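Local coordinates for sensor protein (Haloarcula marismortui ATCC 43049, PDB 3BWL) that probably acts as a sensor histidine kinase that phosphorylates protein histidine with ATP, here represented by its PAS domain with a bound indole aldehyde, at residues 46-52 and 93-97; 77-82 and 106-110; 101-107 and 119-125. One frame throughout, in Å; residues are numbered along the deposited sequence.

The three contacts lie in one PAS domain and all involve its antiparallel sheet. Interaction 3 pairs strands 100-112 and 115-124 in the middle. Interaction 1 docks helix 44-50 where strand 86-94 ends, and interaction 2 lays the end of helix 71-79 on strand 100-112. Centres of interactions 1 and 2 are about 23 Å apart; interaction 3 lies about 13 Å from the first and 14 Å from the second, touching the first and sharing H106 and L107 with the second. Along the chain interactions 1 and 2 interleave, and interaction 3 follows interaction 1. Each brings residues to the indole pocket (Y93; Q77 and L78; V105 and A120), so the ligand lies between sheet and flanking elements.

Interaction 1. Residues 46-52 and 93-97; sequences FCAELGY and YERRD. With I3A (1H-indole-3-carbaldehyde), chain F.
The ring of F46 turns its edge to a face of Y93 in a T-shaped pair, with centroids 5.8 Å apart and planes at 70°. On the same side of the Y93 ring lies L50, whose CD1 sits over the face while its CD2 packs against Y93 CB at 3.6 Å. A second aromatic platform is Y52. R96 places its CB over one face of that ring, a CH-pi contact 3.9 Å from CB to the ring centroid, and water 3 sits at the ring's edge in its plane, joining Y52 OH to E94 O. With CG anti to the backbone N (chi1 -163°), the R96 chain runs out extended beside the ring, its CD passing G51 O, before NE reaches a salt bridge with E56.

The backbone clamps the two segments beside these rings. R96 N donates to L50 O over 2.8 Å, almost straight at 170°. G51 takes positive phi as the C' residue of a Schellman motif, in which Y52 N returns to C47 O and G51 N to A48 O. The guanidinium of R95 presents its edge to the helix end: NE makes a weak bond to E49 O (3.0 Å), and water 1 accepts from R95 NH2 at 2.9 Å; R95 NH1 is hydrogen-bonded to S99.

Y93 is a ligand-pocket residue. Its OH, hydrogen-bonded to S122, comes within 3.2 Å of C2 of the indole aldehyde. The chemistry thus differs along the contact: F46, L50 and Y93 pack on the pocket side, while at the helix end the carbonyls of L50 and, more weakly, E49 take N-H groups beside the Y52–R96 packing, and E49 sends its carboxylate to R86 of the second subunit.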
loop_
_atom_site.group_PDB
_atom_site.type_symbol
_atom_site.label_atom_id
_atom_site.label_comp_id
_atom_site.label_asym_id
_atom_site.label_seq_id
_atom_site.Cartn_x
_atom_site.Cartn_y
_atom_site.Cartn_z
ATOM N N PHE A 46 9.738 -4.481 0.398
ATOM C CA PHE A 46 10.936 -3.713 0.030
ATOM C C PHE A 46 12.195 -4.520 0.339
ATOM O O PHE A 46 13.058 -4.683 -0.522
ATOM C CB PHE A 46 10.937 -2.385 0.788
ATOM C CG PHE A 46 12.070 -1.473 0.408
ATOM C CD1 PHE A 46 11.841 -0.410 -0.453
ATOM C CD2 PHE A 46 13.344 -1.679 0.915
ATOM C CE1 PHE A 46 12.882 0.449 -0.833
ATOM C CE2 PHE A 46 14.416 -0.836 0.555
ATOM C CZ PHE A 46 14.175 0.243 -0.299
ATOM N N CYS A 47 12.290 -5.022 1.579
ATOM C CA CYS A 47 13.464 -5.769 2.049
ATOM C C CYS A 47 13.649 -7.075 1.252
ATOM O O CYS A 47 14.777 -7.399 0.771
ATOM C CB CYS A 47 13.307 -6.060 3.547
ATOM S SG CYS A 47 13.319 -4.575 4.517
ATOM N N ALA A 48 12.557 -7.825 1.121
ATOM C CA ALA A 48 12.579 -9.089 0.399
ATOM C C ALA A 48 12.983 -8.920 -1.067
ATOM O O ALA A 48 13.841 -9.647 -1.548
ATOM C CB ALA A 48 11.242 -9.765 0.475
ATOM N N GLU A 49 12.360 -7.978 -1.759
ATOM C CA GLU A 49 12.632 -7.745 -3.199
ATOM C C GLU A 49 14.105 -7.361 -3.412
ATOM O O GLU A 49 14.723 -7.824 -4.366
ATOM C CB GLU A 49 11.717 -6.666 -3.761
ATOM C CG GLU A 49 10.198 -7.112 -3.888
ATOM C CD GLU A 49 9.865 -7.811 -5.202
ATOM O OE1 GLU A 49 10.724 -8.537 -5.756
ATOM O OE2 GLU A 49 8.739 -7.595 -5.708
ATOM N N LEU A 50 14.677 -6.576 -2.506
ATOM C CA LEU A 50 16.087 -6.136 -2.653
ATOM C C LEU A 50 17.112 -7.053 -1.996
ATOM O O LEU A 50 18.298 -6.887 -2.216
ATOM C CB LEU A 50 16.246 -4.685 -2.171
ATOM C CG LEU A 50 15.422 -3.685 -3.003
ATOM C CD1 LEU A 50 15.821 -2.275 -2.594
ATOM C CD2 LEU A 50 15.626 -3.874 -4.501
ATOM N N GLY A 51 16.641 -8.032 -1.225
ATOM C CA GLY A 51 17.508 -9.015 -0.520
ATOM C C GLY A 51 18.188 -8.521 0.748
ATOM O O GLY A 51 19.211 -9.074 1.177
ATOM N N TYR A 52 17.658 -7.466 1.348
ATOM C CA TYR A 52 18.245 -6.907 2.577
ATOM C C TYR A 52 17.384 -7.184 3.790
ATOM O O TYR A 52 16.172 -7.344 3.661
ATOM C CB TYR A 52 18.348 -5.390 2.453
ATOM C CG TYR A 52 19.451 -4.946 1.544
ATOM C CD1 TYR A 52 20.770 -5.011 1.970
ATOM C CD2 TYR A 52 19.174 -4.493 0.250
ATOM C CE1 TYR A 52 21.776 -4.622 1.175
ATOM C CE2 TYR A 52 20.207 -4.091 -0.581
ATOM C CZ TYR A 52 21.500 -4.167 -0.093
ATOM O OH TYR A 52 22.565 -3.811 -0.848
ATOM N N TYR A 93 16.632 0.108 -8.745
ATOM C CA TYR A 93 17.182 -0.392 -7.494
ATOM C C TYR A 93 18.302 -1.397 -7.739
ATOM O O TYR A 93 18.245 -2.163 -8.684
ATOM C CB TYR A 93 16.098 -1.072 -6.649
ATOM C CG TYR A 93 15.082 -0.107 -6.056
ATOM C CD1 TYR A 93 15.507 1.027 -5.349
ATOM C CD2 TYR A 93 13.715 -0.353 -6.147
ATOM C CE1 TYR A 93 14.583 1.896 -4.784
ATOM C CE2 TYR A 93 12.756 0.512 -5.581
ATOM C CZ TYR A 93 13.210 1.646 -4.922
ATOM O OH TYR A 93 12.300 2.509 -4.378
ATOM N N GLU A 94 19.294 -1.343 -6.871
ATOM C CA GLU A 94 20.370 -2.325 -6.839
ATOM C C GLU A 94 20.113 -3.260 -5.675
ATOM O O GLU A 94 20.047 -2.825 -4.501
ATOM C CB GLU A 94 21.693 -1.616 -6.627
ATOM C CG GLU A 94 22.896 -2.523 -6.797
ATOM C CD GLU A 94 24.190 -1.730 -6.672
ATOM O OE1 GLU A 94 24.314 -0.915 -5.722
ATOM O OE2 GLU A 94 25.078 -1.893 -7.529
ATOM N N ARG A 95 19.934 -4.538 -5.995
ATOM C CA ARG A 95 19.774 -5.552 -4.977
ATOM C C ARG A 95 21.100 -5.850 -4.246
ATOM O O ARG A 95 22.210 -5.549 -4.770
ATOM C CB ARG A 95 19.240 -6.852 -5.588
ATOM C CG ARG A 95 17.890 -6.690 -6.345
ATOM C CD ARG A 95 17.230 -8.059 -6.389
ATOM N NE ARG A 95 15.972 -8.022 -7.126
ATOM C CZ ARG A 95 15.858 -8.011 -8.457
ATOM N NH1 ARG A 95 16.937 -7.984 -9.244
ATOM N NH2 ARG A 95 14.625 -7.975 -9.018
ATOM N N ARG A 96 20.985 -6.510 -3.087
ATOM C CA ARG A 96 22.196 -6.908 -2.344
ATOM C C ARG A 96 23.190 -7.684 -3.203
ATOM O O ARG A 96 24.412 -7.468 -3.120
ATOM C CB ARG A 96 21.839 -7.733 -1.127
ATOM C CG ARG A 96 22.983 -7.814 -0.099
ATOM C CD ARG A 96 22.431 -8.480 1.174
ATOM N NE ARG A 96 23.336 -8.388 2.317
ATOM C CZ ARG A 96 24.400 -9.174 2.486
ATOM N NH1 ARG A 96 25.170 -9.034 3.567
ATOM N NH2 ARG A 96 24.707 -10.091 1.565
ATOM N N ASP A 97 22.663 -8.583 -4.031
ATOM C CA ASP A 97 23.488 -9.413 -4.901
ATOM C C ASP A 97 24.004 -8.709 -6.170
ATOM O O ASP A 97 24.687 -9.345 -6.993
ATOM C CB ASP A 97 22.735 -10.714 -5.240
ATOM C CG ASP A 97 21.523 -10.505 -6.164
ATOM O OD1 ASP A 97 21.326 -9.375 -6.669
ATOM O OD2 ASP A 97 20.751 -11.483 -6.394
HETATM O O I3A F . 11.424 6.472 -2.110
HETATM C "C3'" I3A F . 11.913 5.748 -2.971
HETATM C C3 I3A F . 12.728 6.347 -4.084
HETATM C C2 I3A F . 13.366 5.506 -5.034
HETATM N N I3A F . 14.016 6.409 -5.841
HETATM C C8 I3A F . 13.832 7.697 -5.431
HETATM C C9 I3A F . 13.033 7.708 -4.291
HETATM C C4 I3A F . 12.672 8.925 -3.677
HETATM C C5 I3A F . 13.176 10.143 -4.206
HETATM C C6 I3A F . 14.013 10.132 -5.334
HETATM C C7 I3A F . 14.329 8.904 -5.950
HETATM O O HOH W 1 13.071 -9.041 -6.794
HETATM O O HOH W 2 19.975 -9.680 -3.449
HETATM O O HOH W 3 21.863 -2.456 -2.868
#

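Interaction 2. Residues 77-82 and 106-110; sequences QLSGFS and HLLRF
L107 meets both L78 and F81, filling the angle between the helix end and the turn that follows it. It swings CG to the side opposite its own N (chi1 -178°), and the chain carries CD2 to F81 CZ at 3.6 Å. The same methyl reaches L78 CD2 at 3.9 Å, the two leucines crossing at about a right angle. The backbone of L107 joins in: its O lies near the plane of the F81 ring, at the edge, 3.4 Å from F81 CE2. Across the ring, Q77 O also lies in its plane, by CD1, and R87 makes a cation-pi contact with the ring.

L108 points away, to the other side of the sheet, where it packs on R45 of the second subunit. R109 returns to the turn and buries the largest area of any residue in the contact. Its CB packs on F81 CB at 3.8 Å and lies 3.5 Å from S82 O. Beyond these carbons the chain bends at chi3, and in the conformer described, one of two, NH1 donates to F81 O over 3.2 Å at 152°, tilted somewhat from the carbonyl plane; the bond may not persist in the other. L78 O is also close to NH1, but the angle is poor. NH2 forms a salt bridge to D116.

The contact therefore closes helix 71-79 and the turn after it onto strand 100-112 of the PAS sheet through two different parts. L78, F81 and L107 form the apolar one, of which L78 and L107 touch the bound indole aldehyde; nearer the surface R109 lends its aliphatic carbons to F81 and, at least in this conformer, an N-H to the carbonyl of F81, its charge probably balanced by D116.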
loop_
_atom_site.group_PDB
_atom_site.type_symbol
_atom_site.label_atom_id
_atom_site.label_comp_id
_atom_site.label_asym_id
_atom_site.label_seq_id
_atom_site.Cartn_x
_atom_site.Cartn_y
_atom_site.Cartn_z
ATOM N N GLN A 77 14.745 16.304 -6.177
ATOM C CA GLN A 77 13.429 15.686 -6.343
ATOM C C GLN A 77 12.487 16.011 -5.170
ATOM O O GLN A 77 11.353 16.471 -5.386
ATOM C CB GLN A 77 13.570 14.159 -6.460
ATOM C CG GLN A 77 12.270 13.408 -6.795
ATOM C CD GLN A 77 11.859 13.543 -8.248
ATOM O OE1 GLN A 77 11.884 14.637 -8.812
ATOM N NE2 GLN A 77 11.492 12.429 -8.871
ATOM N N LEU A 78 12.953 15.755 -3.952
ATOM C CA LEU A 78 12.087 15.883 -2.736
ATOM C C LEU A 78 11.710 17.340 -2.446
ATOM O O LEU A 78 10.557 17.624 -2.088
ATOM C CB LEU A 78 12.782 15.267 -1.530
ATOM C CG LEU A 78 13.133 13.782 -1.596
ATOM C CD1 LEU A 78 13.876 13.298 -0.309
ATOM C CD2 LEU A 78 11.838 12.972 -1.842
ATOM N N SER A 79 12.666 18.254 -2.629
ATOM C CA SER A 79 12.417 19.671 -2.308
ATOM C C SER A 79 11.352 20.306 -3.222
ATOM O O SER A 79 10.727 21.290 -2.839
ATOM C CB SER A 79 13.717 20.480 -2.325
ATOM O OG SER A 79 14.274 20.492 -3.622
ATOM N N GLY A 80 11.145 19.739 -4.417
ATOM C CA GLY A 80 10.159 20.276 -5.361
ATOM C C GLY A 80 8.705 19.917 -5.019
ATOM O O GLY A 80 7.792 20.534 -5.533
ATOM N N PHE A 81 8.491 18.930 -4.152
ATOM C CA PHE A 81 7.119 18.496 -3.750
ATOM C C PHE A 81 6.400 19.470 -2.823
ATOM O O PHE A 81 6.959 19.904 -1.803
ATOM C CB PHE A 81 7.187 17.133 -3.045
ATOM C CG PHE A 81 7.188 15.980 -3.976
ATOM C CD1 PHE A 81 8.309 15.695 -4.755
ATOM C CD2 PHE A 81 6.057 15.134 -4.066
ATOM C CE1 PHE A 81 8.328 14.597 -5.618
ATOM C CE2 PHE A 81 6.083 14.019 -4.951
ATOM C CZ PHE A 81 7.203 13.770 -5.707
ATOM N N SER A 82 5.170 19.818 -3.189
ATOM C CA SER A 82 4.254 20.441 -2.259
ATOM C C SER A 82 3.625 19.365 -1.369
ATOM O O SER A 82 3.573 18.207 -1.746
ATOM C CB SER A 82 3.169 21.133 -3.057
ATOM O OG SER A 82 3.738 22.242 -3.728
ATOM N N HIS A 106 5.901 5.678 -7.268
ATOM C CA HIS A 106 4.830 6.680 -7.074
ATOM C C HIS A 106 5.092 7.306 -5.704
ATOM O O HIS A 106 4.944 6.646 -4.675
ATOM C CB HIS A 106 3.419 6.016 -7.143
ATOM C CG HIS A 106 2.301 6.974 -7.401
ATOM N ND1 HIS A 106 1.003 6.557 -7.614
ATOM C CD2 HIS A 106 2.280 8.330 -7.491
ATOM C CE1 HIS A 106 0.228 7.615 -7.826
ATOM N NE2 HIS A 106 0.980 8.702 -7.773
ATOM N N LEU A 107 5.491 8.601 -5.712
ATOM C CA LEU A 107 5.936 9.238 -4.516
ATOM C C LEU A 107 4.941 10.313 -4.055
ATOM O O LEU A 107 4.421 11.089 -4.871
ATOM C CB LEU A 107 7.300 9.880 -4.787
ATOM C CG LEU A 107 8.043 10.596 -3.655
ATOM C CD1 LEU A 107 8.454 9.575 -2.615
ATOM C CD2 LEU A 107 9.310 11.229 -4.201
ATOM N N LEU A 108 4.720 10.360 -2.743
ATOM C CA LEU A 108 3.778 11.299 -2.125
ATOM C C LEU A 108 4.473 12.068 -1.020
ATOM O O LEU A 108 5.160 11.458 -0.215
ATOM C CB LEU A 108 2.629 10.488 -1.474
ATOM C CG LEU A 108 1.669 11.258 -0.555
ATOM C CD1 LEU A 108 0.850 12.363 -1.307
ATOM C CD2 LEU A 108 0.728 10.319 0.182
ATOM N N ARG A 109 4.303 13.399 -0.951
ATOM C CA ARG A 109 4.745 14.147 0.223
ATOM C C ARG A 109 3.489 14.327 1.067
ATOM O O ARG A 109 2.442 14.715 0.529
ATOM C CB ARG A 109 5.298 15.547 -0.160
ATOM C CG ARG A 109 5.755 16.341 1.085
ATOM C CD ARG A 109 6.571 17.610 0.744
ATOM N NE ARG A 109 7.640 17.779 1.726
ATOM C CZ ARG A 109 8.814 18.374 1.509
ATOM N NH1 ARG A 109 9.103 18.928 0.336
ATOM N NH2 ARG A 109 9.702 18.419 2.488
ATOM N N PHE A 110 3.570 14.031 2.363
ATOM C CA PHE A 110 2.374 14.176 3.221
ATOM C C PHE A 110 2.743 14.297 4.670
ATOM O O PHE A 110 3.909 14.120 5.048
ATOM C CB PHE A 110 1.371 13.040 2.992
ATOM C CG PHE A 110 1.732 11.715 3.666
ATOM C CD1 PHE A 110 0.755 11.006 4.361
ATOM C CD2 PHE A 110 3.014 11.177 3.594
ATOM C CE1 PHE A 110 1.058 9.769 4.938
ATOM C CE2 PHE A 110 3.321 9.945 4.181
ATOM C CZ PHE A 110 2.338 9.257 4.842
#

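Interaction 3. Residues 101-107 and 119-125; sequences MSVEVHL and LAISRDI. With I3A (1H-indole-3-carbaldehyde), chain F.
I121 O is gripped from more than one direction: H106 N donates to it over 2.8 Å at 176°, V105 CA brings a longer C-H contact, and R123 NH2 of the second subunit adds a further hydrogen bond. The reciprocal bond from I121 N to H106 O completes the hydrogen-bonded pair. Two residues along, E104 and R123 repeat the exchange, while I125 N closes the ladder on S102 O at 2.9 Å and 175°.

Between these rungs, V103 with D124, V105 with S122 and L107 with A120 form non-hydrogen-bonded pairs. Their side chains share the face of the sheet that looks into the ligand pocket. The V105 side chain, rotated so that CG1 lies trans to its own N (chi1 -176°), turns CG1 to A120 CB at 3.9 Å and leaves CG2 toward C2 of the indole ligand at 3.8 Å. L107 CD1 comes to the same A120 CB at 3.7 Å, and A120 CB in turn lies against the ligand's aldehyde. This is the long hairpin of the PAS fold, strands 100-112 and 115-124, central in the five-stranded antiparallel sheet whose face here borders the bound indole aldehyde.

The opposite face carries E104, H106, I121 and R123, and there the second subunit docks. E104 pairs with R123 of the other chain and R123 with its E104, a reciprocal pair of salt bridges, while R123 also holds D28 of its own chain and H106 bonds to D28 of the neighbour.

Where the strands run out, CG of selenomethionine M101 lies across the carboxylate of D124, 3.7 Å from OD1. Water 4 donates to that same D124 OD1 and accepts a weak bond from S102 N, while I125 curls its CG1 beside S102 CB.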
loop_
_atom_site.group_PDB
_atom_site.type_symbol
_atom_site.label_atom_id
_atom_site.label_comp_id
_atom_site.label_asym_id
_atom_site.label_seq_id
_atom_site.Cartn_x
_atom_site.Cartn_y
_atom_site.Cartn_z
HETATM N N MSE A 101 16.811 -3.751 -10.560
HETATM C CA MSE A 101 15.382 -3.844 -10.705
HETATM C C MSE A 101 14.863 -2.493 -11.197
HETATM O O MSE A 101 14.927 -1.551 -10.454
HETATM C CB MSE A 101 14.756 -4.143 -9.341
HETATM C CG MSE A 101 13.253 -4.281 -9.459
HETATM SE SE MSE A 101 12.497 -4.348 -7.642
HETATM C CE MSE A 101 13.661 -5.536 -6.981
ATOM N N SER A 102 14.357 -2.413 -12.420
ATOM C CA SER A 102 13.719 -1.181 -12.881
ATOM C C SER A 102 12.370 -1.020 -12.215
ATOM O O SER A 102 11.598 -1.962 -12.137
ATOM C CB SER A 102 13.539 -1.172 -14.403
ATOM O OG SER A 102 14.779 -0.925 -15.020
ATOM N N VAL A 103 12.096 0.199 -11.718
ATOM C CA VAL A 103 10.837 0.439 -11.027
ATOM C C VAL A 103 10.224 1.740 -11.476
ATOM O O VAL A 103 10.923 2.643 -11.976
ATOM C CB VAL A 103 11.019 0.509 -9.477
ATOM C CG1 VAL A 103 11.472 -0.853 -8.943
ATOM C CG2 VAL A 103 12.079 1.600 -9.098
ATOM N N GLU A 104 8.915 1.809 -11.338
ATOM C CA GLU A 104 8.248 3.098 -11.334
ATOM C C GLU A 104 7.851 3.399 -9.907
ATOM O O GLU A 104 7.076 2.625 -9.283
ATOM C CB GLU A 104 7.017 3.125 -12.233
ATOM C CG GLU A 104 6.328 4.496 -12.205
ATOM C CD GLU A 104 5.064 4.533 -13.028
ATOM O OE1 GLU A 104 4.084 3.838 -12.665
ATOM O OE2 GLU A 104 5.027 5.281 -14.030
ATOM N N VAL A 105 8.361 4.531 -9.411
ATOM C CA VAL A 105 8.079 4.976 -8.057
ATOM C C VAL A 105 6.910 5.934 -8.095
ATOM O O VAL A 105 6.887 6.865 -8.935
ATOM C CB VAL A 105 9.296 5.765 -7.450
ATOM C CG1 VAL A 105 9.012 6.128 -6.035
ATOM C CG2 VAL A 105 10.558 4.932 -7.499
ATOM N N HIS A 106 5.901 5.678 -7.268
ATOM C CA HIS A 106 4.830 6.680 -7.074
ATOM C C HIS A 106 5.092 7.306 -5.704
ATOM O O HIS A 106 4.944 6.646 -4.675
ATOM C CB HIS A 106 3.419 6.016 -7.143
ATOM C CG HIS A 106 2.301 6.974 -7.401
ATOM N ND1 HIS A 106 1.003 6.557 -7.614
ATOM C CD2 HIS A 106 2.280 8.330 -7.491
ATOM C CE1 HIS A 106 0.228 7.615 -7.826
ATOM N NE2 HIS A 106 0.980 8.702 -7.773
ATOM N N LEU A 107 5.491 8.601 -5.712
ATOM C CA LEU A 107 5.936 9.238 -4.516
ATOM C C LEU A 107 4.941 10.313 -4.055
ATOM O O LEU A 107 4.421 11.089 -4.871
ATOM C CB LEU A 107 7.300 9.880 -4.787
ATOM C CG LEU A 107 8.043 10.596 -3.655
ATOM C CD1 LEU A 107 8.454 9.575 -2.615
ATOM C CD2 LEU A 107 9.310 11.229 -4.201
ATOM N N LEU A 119 6.054 9.080 1.139
ATOM C CA LEU A 119 5.642 7.681 1.044
ATOM C C LEU A 119 5.838 7.296 -0.407
ATOM O O LEU A 119 5.280 7.941 -1.316
ATOM C CB LEU A 119 4.172 7.570 1.433
ATOM C CG LEU A 119 3.477 6.213 1.354
ATOM C CD1 LEU A 119 4.215 5.087 2.101
ATOM C CD2 LEU A 119 1.991 6.390 1.845
ATOM N N ALA A 120 6.625 6.243 -0.626
ATOM C CA ALA A 120 7.006 5.784 -1.964
ATOM C C ALA A 120 6.536 4.361 -2.183
ATOM O O ALA A 120 6.847 3.479 -1.422
ATOM C CB ALA A 120 8.512 5.873 -2.162
ATOM N N ILE A 121 5.731 4.181 -3.212
ATOM C CA ILE A 121 5.305 2.853 -3.633
ATOM C C ILE A 121 6.048 2.535 -4.950
ATOM O O ILE A 121 5.845 3.195 -5.986
ATOM C CB ILE A 121 3.741 2.774 -3.824
ATOM C CG1 ILE A 121 2.979 3.434 -2.651
ATOM C CG2 ILE A 121 3.308 1.346 -4.080
ATOM C CD1 ILE A 121 3.267 2.906 -1.259
ATOM N N SER A 122 6.916 1.542 -4.906
ATOM C CA SER A 122 7.735 1.154 -6.089
ATOM C C SER A 122 7.194 -0.107 -6.748
ATOM O O SER A 122 6.984 -1.136 -6.074
ATOM C CB SER A 122 9.201 0.962 -5.681
ATOM O OG SER A 122 9.699 2.138 -5.003
ATOM N N ARG A 123 6.928 -0.000 -8.042
ATOM C CA ARG A 123 6.399 -1.108 -8.829
ATOM C C ARG A 123 7.473 -1.607 -9.807
ATOM O O ARG A 123 7.990 -0.830 -10.599
ATOM C CB ARG A 123 5.128 -0.718 -9.588
ATOM C CG ARG A 123 4.639 -1.891 -10.347
ATOM C CD ARG A 123 3.231 -1.762 -10.781
ATOM N NE ARG A 123 2.345 -1.694 -9.605
ATOM C CZ ARG A 123 1.025 -1.621 -9.739
ATOM N NH1 ARG A 123 0.512 -1.631 -10.989
ATOM N NH2 ARG A 123 0.248 -1.545 -8.662
ATOM N N ASP A 124 7.781 -2.899 -9.744
ATOM C CA ASP A 124 8.715 -3.526 -10.659
ATOM C C ASP A 124 8.182 -3.395 -12.105
ATOM O O ASP A 124 7.026 -3.748 -12.405
ATOM C CB ASP A 124 8.874 -5.012 -10.273
ATOM C CG ASP A 124 10.059 -5.695 -10.951
ATOM O OD1 ASP A 124 10.625 -5.182 -11.947
ATOM O OD2 ASP A 124 10.462 -6.771 -10.448
ATOM N N ILE A 125 9.003 -2.827 -12.975
ATOM C CA ILE A 125 8.647 -2.706 -14.367
ATOM C C ILE A 125 9.615 -3.509 -15.254
ATOM O O ILE A 125 9.827 -3.139 -16.417
ATOM C CB ILE A 125 8.511 -1.200 -14.800
ATOM C CG1 ILE A 125 9.841 -0.473 -14.639
ATOM C CG2 ILE A 125 7.349 -0.551 -14.016
ATOM C CD1 ILE A 125 9.805 1.054 -14.937
HETATM O O I3A F . 11.424 6.472 -2.110
HETATM C "C3'" I3A F . 11.913 5.748 -2.971
HETATM C C3 I3A F . 12.728 6.347 -4.084
HETATM C C2 I3A F . 13.366 5.506 -5.034
HETATM N N I3A F . 14.016 6.409 -5.841
HETATM C C8 I3A F . 13.832 7.697 -5.431
HETATM C C9 I3A F . 13.033 7.708 -4.291
HETATM C C4 I3A F . 12.672 8.925 -3.677
HETATM C C5 I3A F . 13.176 10.143 -4.206
HETATM C C6 I3A F . 14.013 10.132 -5.334
HETATM C C7 I3A F . 14.329 8.904 -5.950
HETATM O O HOH W 4 12.881 -5.259 -13.288
#